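Local coordinates for Lmo2470 protein (PDB 5HL3) that binds calcium ions and, as an internalin with leucine-rich repeats, interacts with host afadin and helps Listeria cross basement membranes, at residues P140-M145 and N167-L172; K99-A104 and P123-I128. All coordinates share one frame; numbering follows the deposited sequence.

In the fold
From the N terminus, contact 2 closes first: residues 99-104 run along strand 100-103, the chain leaves through a loop that carries the calcium ligands Asp105, Pro106 and Gly108, and residues 123-128 return to lay strand 127-129 parallel to the first. Contact 1 opens only afterwards, so the two lie in series and neither encloses nor crosses the other. Between its segments the chain makes strand 150-152 and supplies the calcium ligands Leu157 and Glu162. Contact 2 thus joins neighbouring strands of the parallel leucine-rich-repeat sheet, whereas contact 1 joins successive connecting loops. They meet through Met145, which packs on Met125 and Ile128.

Contact 1 of 2, residues P140-M145 and N167-L172; sequences PDFTGM and NNIPLL. With CA (calcium ion), chain F.
The ring of Phe142 is met obliquely by Ile169, whose CG2 methyl lies 4.0 Å from ring atom CD2 of Phe142, while over the centre of one ring face sits the carbonyl oxygen of Pro140. CD1, at the end of the other Ile169 branch, reaches the same ring atom, which is why a branched apolar residue fits this buried place. Leu116 also packs on the ring.

Two other flat groups, the Asp141 carboxylate and the Asn167 amide, are turned 52° from each other. Asp141 holds CG anti to its backbone N (chi1 -174°), which swings both oxygens across to the other loop. OD1 of Asp141 accepts the backbone N-H of Asn167 (N to OD1 2.9 Å) through its syn lone pair. OD2 of Asp141 is met, also on the syn side but tilted from the carboxylate plane, by ND2 of Asn167 at 2.8 Å; the bond is nearly straight and lies in the amide plane. Further along, ND2 of Asn168 gives an N-H to the carbonyl O of Phe142 at 3.0 Å, approaching from above the carbonyl plane. A water donates to Asp141 OD1 and Phe142 O while accepting from the backbone N of Asn168.

The contact joins the loops leading into strands 150-152 and 174-176, on successive turns of the leucine-rich-repeat domain. The amide of Asn167 divides its work: ND2 faces Asp141, and OD1 of Asn167 binds a calcium ion at 2.4 Å, beside three waters, Gln189 and Asn190. Asp141 is thus a second-shell residue that helps hold the amide's rotation and present its oxygen to the metal; the calcium would in turn probably polarise the amide and strengthen its N-H as a donor to the carboxylate.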
loop_
_atom_site.group_PDB
_atom_site.type_symbol
_atom_site.label_atom_id
_atom_site.label_comp_id
_atom_site.label_asym_id
_atom_site.label_seq_id
_atom_site.Cartn_x
_atom_site.Cartn_y
_atom_site.Cartn_z
ATOM N N PRO A 140 -15.888 3.217 4.260
ATOM C CA PRO A 140 -17.276 2.795 3.970
ATOM C C PRO A 140 -17.390 1.929 2.726
ATOM O O PRO A 140 -16.559 2.036 1.797
ATOM C CB PRO A 140 -18.024 4.120 3.735
ATOM C CG PRO A 140 -17.023 5.151 3.605
ATOM C CD PRO A 140 -15.697 4.674 4.100
ATOM N N ASP A 141 -18.424 1.070 2.691
ATOM C CA ASP A 141 -18.771 0.362 1.465
ATOM C C ASP A 141 -19.597 1.402 0.662
ATOM O O ASP A 141 -20.806 1.447 0.744
ATOM C CB ASP A 141 -19.556 -0.907 1.782
ATOM C CG ASP A 141 -19.814 -1.768 0.564
ATOM O OD1 ASP A 141 -19.179 -1.558 -0.489
ATOM O OD2 ASP A 141 -20.693 -2.662 0.670
ATOM N N PHE A 142 -18.880 2.226 -0.092
ATOM C CA PHE A 142 -19.464 3.409 -0.735
ATOM C C PHE A 142 -20.732 3.106 -1.493
ATOM O O PHE A 142 -20.767 2.166 -2.283
ATOM C CB PHE A 142 -18.496 4.027 -1.740
ATOM C CG PHE A 142 -17.107 4.246 -1.205
ATOM C CD1 PHE A 142 -16.822 5.284 -0.306
ATOM C CD2 PHE A 142 -16.063 3.412 -1.620
ATOM C CE1 PHE A 142 -15.536 5.444 0.164
ATOM C CE2 PHE A 142 -14.783 3.595 -1.179
ATOM C CZ PHE A 142 -14.528 4.606 -0.292
ATOM N N THR A 143 -21.744 3.937 -1.304
ATOM C CA THR A 143 -23.018 3.782 -2.024
ATOM C C THR A 143 -23.344 4.960 -2.902
ATOM O O THR A 143 -24.317 4.883 -3.633
ATOM C CB THR A 143 -24.201 3.580 -1.046
ATOM O OG1 THR A 143 -24.235 4.680 -0.133
ATOM C CG2 THR A 143 -24.110 2.260 -0.285
ATOM N N GLY A 144 -22.569 6.047 -2.837
ATOM C CA GLY A 144 -22.905 7.290 -3.581
ATOM C C GLY A 144 -21.894 7.765 -4.611
ATOM O O GLY A 144 -22.017 8.895 -5.134
HETATM N N MSE A 145 -20.901 6.938 -4.928
HETATM C CA MSE A 145 -19.834 7.347 -5.861
HETATM C C MSE A 145 -19.643 6.281 -6.896
HETATM O O MSE A 145 -18.610 5.608 -6.964
HETATM C CB MSE A 145 -18.562 7.642 -5.092
HETATM C CG MSE A 145 -18.710 8.901 -4.223
HETATM SE SE MSE A 145 -17.090 9.450 -3.270
HETATM C CE MSE A 145 -16.977 7.948 -2.038
ATOM N N ASN A 167 -18.864 -3.166 -2.846
ATOM C CA ASN A 167 -19.957 -3.611 -3.707
ATOM C C ASN A 167 -20.401 -2.694 -4.821
ATOM O O ASN A 167 -20.976 -3.165 -5.772
ATOM C CB ASN A 167 -21.188 -3.919 -2.835
ATOM C CG ASN A 167 -21.023 -5.203 -2.054
ATOM O OD1 ASN A 167 -21.061 -6.265 -2.635
ATOM N ND2 ASN A 167 -20.760 -5.110 -0.748
ATOM N N ASN A 168 -20.133 -1.403 -4.706
ATOM C CA ASN A 168 -20.807 -0.419 -5.579
ATOM C C ASN A 168 -19.883 0.567 -6.270
ATOM O O ASN A 168 -20.307 1.689 -6.609
ATOM C CB ASN A 168 -21.849 0.348 -4.757
ATOM C CG ASN A 168 -22.645 -0.547 -3.822
ATOM O OD1 ASN A 168 -23.371 -1.438 -4.268
ATOM N ND2 ASN A 168 -22.519 -0.309 -2.529
ATOM N N ILE A 169 -18.627 0.188 -6.466
ATOM C CA ILE A 169 -17.650 1.011 -7.205
ATOM C C ILE A 169 -17.063 0.190 -8.363
ATOM O O ILE A 169 -15.860 -0.108 -8.414
ATOM C CB ILE A 169 -16.572 1.634 -6.292
ATOM C CG1 ILE A 169 -15.870 0.587 -5.420
ATOM C CG2 ILE A 169 -17.205 2.731 -5.412
ATOM C CD1 ILE A 169 -14.660 1.104 -4.684
ATOM N N PRO A 170 -17.925 -0.169 -9.344
ATOM C CA PRO A 170 -17.517 -1.083 -10.405
ATOM C C PRO A 170 -16.436 -0.598 -11.331
ATOM O O PRO A 170 -15.814 -1.421 -12.016
ATOM C CB PRO A 170 -18.796 -1.265 -11.211
ATOM C CG PRO A 170 -19.604 -0.035 -10.962
ATOM C CD PRO A 170 -19.325 0.282 -9.514
ATOM N N LEU A 171 -16.177 0.707 -11.341
ATOM C CA LEU A 171 -15.167 1.256 -12.235
ATOM C C LEU A 171 -13.790 1.387 -11.620
ATOM O O LEU A 171 -12.866 1.845 -12.291
ATOM C CB LEU A 171 -15.627 2.615 -12.773
ATOM C CG LEU A 171 -16.958 2.602 -13.509
ATOM C CD1 LEU A 171 -17.247 3.957 -14.109
ATOM C CD2 LEU A 171 -16.969 1.556 -14.578
ATOM N N LEU A 172 -13.604 0.913 -10.390
ATOM C CA LEU A 172 -12.304 1.125 -9.740
ATOM C C LEU A 172 -11.142 0.505 -10.529
ATOM O O LEU A 172 -11.188 -0.677 -10.901
ATOM C CB LEU A 172 -12.342 0.563 -8.312
ATOM C CG LEU A 172 -11.191 0.994 -7.411
ATOM C CD1 LEU A 172 -11.381 2.442 -6.999
ATOM C CD2 LEU A 172 -11.090 0.092 -6.179
HETATM CA CA CA F . -20.548 -8.390 -3.527
HETATM O O HOH W 1 -18.789 0.127 -2.659
HETATM O O HOH W 2 -23.386 -2.065 -0.338
HETATM O O HOH W 3 -20.801 4.032 -4.819
HETATM O O HOH W 4 -18.666 -7.981 -2.020
HETATM O O HOH W 5 -21.998 -9.311 -1.796
HETATM O O HOH W 6 -22.736 -7.675 -4.458
#

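Contact 2 of 2, residues K99-A104 and P123-I128; sequences KTLFFA and PEMDTI
Lys99 and Glu124 cross obliquely at one end of the contact, tip meeting tip. The lysine chain is extended until its last bend (chi4 44°), which brings NZ of Lys99 to OE1 of Glu124 at 2.7 Å, nearly in line with that C-O bond, in a salt bridge. His97 adds to both ends, its backbone O hydrogen-bonded to NZ and its ND1 to OE1.

On one face of the sheet Thr100, modelled in two conformers, stands beside Thr127 and points the same way. In the conformer described, its hydroxyl pairs with Asp76; that of Thr127 pairs with Gln150. Threonine suits both places, its hydroxyl reaching a polar side chain on a neighbouring strand while its carbons lie against the other threonine.

On the opposite face Leu101 is crossed at an angle by Met125, here selenomethionine. Bends at chi2 and chi3 fold this chain back, bringing CE of Met125 to 3.9 Å from CB of Leu101, with its SE beside the carbonyl oxygen of Lys99. Leu101 also touches Val77, and Ile128 packs on Leu151, so these apolar chains belong to the repeat interior.

Between the faces, Leu101 N bonds to Thr127 O at 3.1 Å in the parallel pairing. Lys99 O accepts Asp126 N-H in its carbonyl plane, on a lone pair, and Thr127 N-H nearly along the C=O axis: one oxygen satisfies two N-H groups where loop becomes strand, while His97 may strengthen the ion pair.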
loop_
_atom_site.group_PDB
_atom_site.type_symbol
_atom_site.label_atom_id
_atom_site.label_comp_id
_atom_site.label_asym_id
_atom_site.label_seq_id
_atom_site.Cartn_x
_atom_site.Cartn_y
_atom_site.Cartn_z
ATOM N N LYS A 99 -14.909 16.089 -8.607
ATOM C CA LYS A 99 -14.286 14.873 -9.193
ATOM C C LYS A 99 -13.097 14.381 -8.423
ATOM O O LYS A 99 -12.834 13.178 -8.400
ATOM C CB LYS A 99 -13.864 15.172 -10.631
ATOM C CG LYS A 99 -15.056 15.355 -11.528
ATOM C CD LYS A 99 -14.740 15.790 -12.915
ATOM C CE LYS A 99 -16.054 15.923 -13.693
ATOM N NZ LYS A 99 -17.219 16.616 -12.980
ATOM N N THR A 100 -12.359 15.274 -7.789
ATOM C CA THR A 100 -11.169 14.845 -7.065
ATOM C C THR A 100 -11.105 15.519 -5.707
ATOM O O THR A 100 -11.313 16.727 -5.574
ATOM C CB THR A 100 -9.877 15.128 -7.848
ATOM O OG1 THR A 100 -9.785 16.530 -8.115
ATOM C CG2 THR A 100 -9.862 14.350 -9.158
ATOM N N LEU A 101 -10.797 14.723 -4.704
ATOM C CA LEU A 101 -10.645 15.168 -3.309
ATOM C C LEU A 101 -9.272 14.734 -2.859
ATOM O O LEU A 101 -8.960 13.530 -2.905
ATOM C CB LEU A 101 -11.741 14.574 -2.443
ATOM C CG LEU A 101 -11.624 14.878 -0.947
ATOM C CD1 LEU A 101 -11.684 16.377 -0.650
ATOM C CD2 LEU A 101 -12.729 14.120 -0.241
ATOM N N PHE A 102 -8.457 15.689 -2.453
ATOM C CA PHE A 102 -7.061 15.433 -2.046
ATOM C C PHE A 102 -6.750 16.052 -0.703
ATOM O O PHE A 102 -6.923 17.262 -0.532
ATOM C CB PHE A 102 -6.123 16.006 -3.125
ATOM C CG PHE A 102 -4.652 15.835 -2.832
ATOM C CD1 PHE A 102 -3.958 16.792 -2.135
ATOM C CD2 PHE A 102 -3.950 14.718 -3.297
ATOM C CE1 PHE A 102 -2.606 16.648 -1.870
ATOM C CE2 PHE A 102 -2.594 14.582 -3.022
ATOM C CZ PHE A 102 -1.942 15.540 -2.292
ATOM N N PHE A 103 -6.274 15.230 0.228
ATOM C CA PHE A 103 -5.691 15.704 1.483
ATOM C C PHE A 103 -4.208 15.402 1.354
ATOM O O PHE A 103 -3.836 14.254 1.028
ATOM C CB PHE A 103 -6.206 14.958 2.709
ATOM C CG PHE A 103 -7.535 15.435 3.250
ATOM C CD1 PHE A 103 -7.597 16.397 4.239
ATOM C CD2 PHE A 103 -8.719 14.858 2.815
ATOM C CE1 PHE A 103 -8.810 16.825 4.760
ATOM C CE2 PHE A 103 -9.930 15.284 3.357
ATOM C CZ PHE A 103 -9.963 16.257 4.322
ATOM N N ALA A 104 -3.354 16.377 1.656
ATOM C CA ALA A 104 -1.928 16.161 1.648
ATOM C C ALA A 104 -1.493 15.191 2.726
ATOM O O ALA A 104 -2.194 14.968 3.703
ATOM C CB ALA A 104 -1.181 17.497 1.816
ATOM N N PRO A 123 -21.574 12.663 -6.685
ATOM C CA PRO A 123 -21.740 11.472 -7.542
ATOM C C PRO A 123 -20.745 11.340 -8.680
ATOM O O PRO A 123 -20.623 10.257 -9.243
ATOM C CB PRO A 123 -23.154 11.646 -8.098
ATOM C CG PRO A 123 -23.384 13.096 -8.079
ATOM C CD PRO A 123 -22.708 13.591 -6.835
ATOM N N GLU A 124 -20.045 12.417 -9.033
ATOM C CA GLU A 124 -19.043 12.366 -10.079
ATOM C C GLU A 124 -17.639 12.138 -9.540
ATOM O O GLU A 124 -16.671 12.208 -10.289
ATOM C CB GLU A 124 -19.099 13.639 -10.942
ATOM C CG GLU A 124 -20.484 13.810 -11.581
ATOM C CD GLU A 124 -20.719 15.125 -12.289
ATOM O OE1 GLU A 124 -19.793 15.885 -12.498
ATOM O OE2 GLU A 124 -21.870 15.392 -12.653
HETATM N N MSE A 125 -17.496 11.814 -8.257
HETATM C CA MSE A 125 -16.134 11.591 -7.729
HETATM C C MSE A 125 -15.392 10.527 -8.506
HETATM O O MSE A 125 -15.906 9.439 -8.729
HETATM C CB MSE A 125 -16.190 11.179 -6.263
HETATM C CG MSE A 125 -14.810 11.272 -5.577
HETATM SE SE MSE A 125 -14.279 13.093 -5.130
HETATM C CE MSE A 125 -15.283 13.225 -3.452
ATOM N N ASP A 126 -14.151 10.865 -8.876
ATOM C CA ASP A 126 -13.256 9.967 -9.638
ATOM C C ASP A 126 -12.076 9.470 -8.796
ATOM O O ASP A 126 -11.709 8.294 -8.885
ATOM C CB ASP A 126 -12.765 10.729 -10.893
ATOM C CG ASP A 126 -11.804 9.935 -11.720
ATOM O OD1 ASP A 126 -10.596 9.957 -11.396
ATOM O OD2 ASP A 126 -12.248 9.318 -12.716
ATOM N N THR A 127 -11.472 10.359 -8.004
ATOM C CA THR A 127 -10.264 10.041 -7.248
ATOM C C THR A 127 -10.311 10.651 -5.868
ATOM O O THR A 127 -10.611 11.845 -5.726
ATOM C CB THR A 127 -8.993 10.550 -7.971
ATOM O OG1 THR A 127 -8.873 9.907 -9.260
ATOM C CG2 THR A 127 -7.731 10.283 -7.181
ATOM N N ILE A 128 -9.967 9.838 -4.865
ATOM C CA ILE A 128 -9.829 10.275 -3.471
ATOM C C ILE A 128 -8.429 9.895 -2.989
ATOM O O ILE A 128 -8.011 8.762 -3.155
ATOM C CB ILE A 128 -10.878 9.658 -2.554
ATOM C CG1 ILE A 128 -12.305 10.104 -2.972
ATOM C CG2 ILE A 128 -10.567 10.022 -1.099
ATOM C CD1 ILE A 128 -13.389 9.426 -2.175
#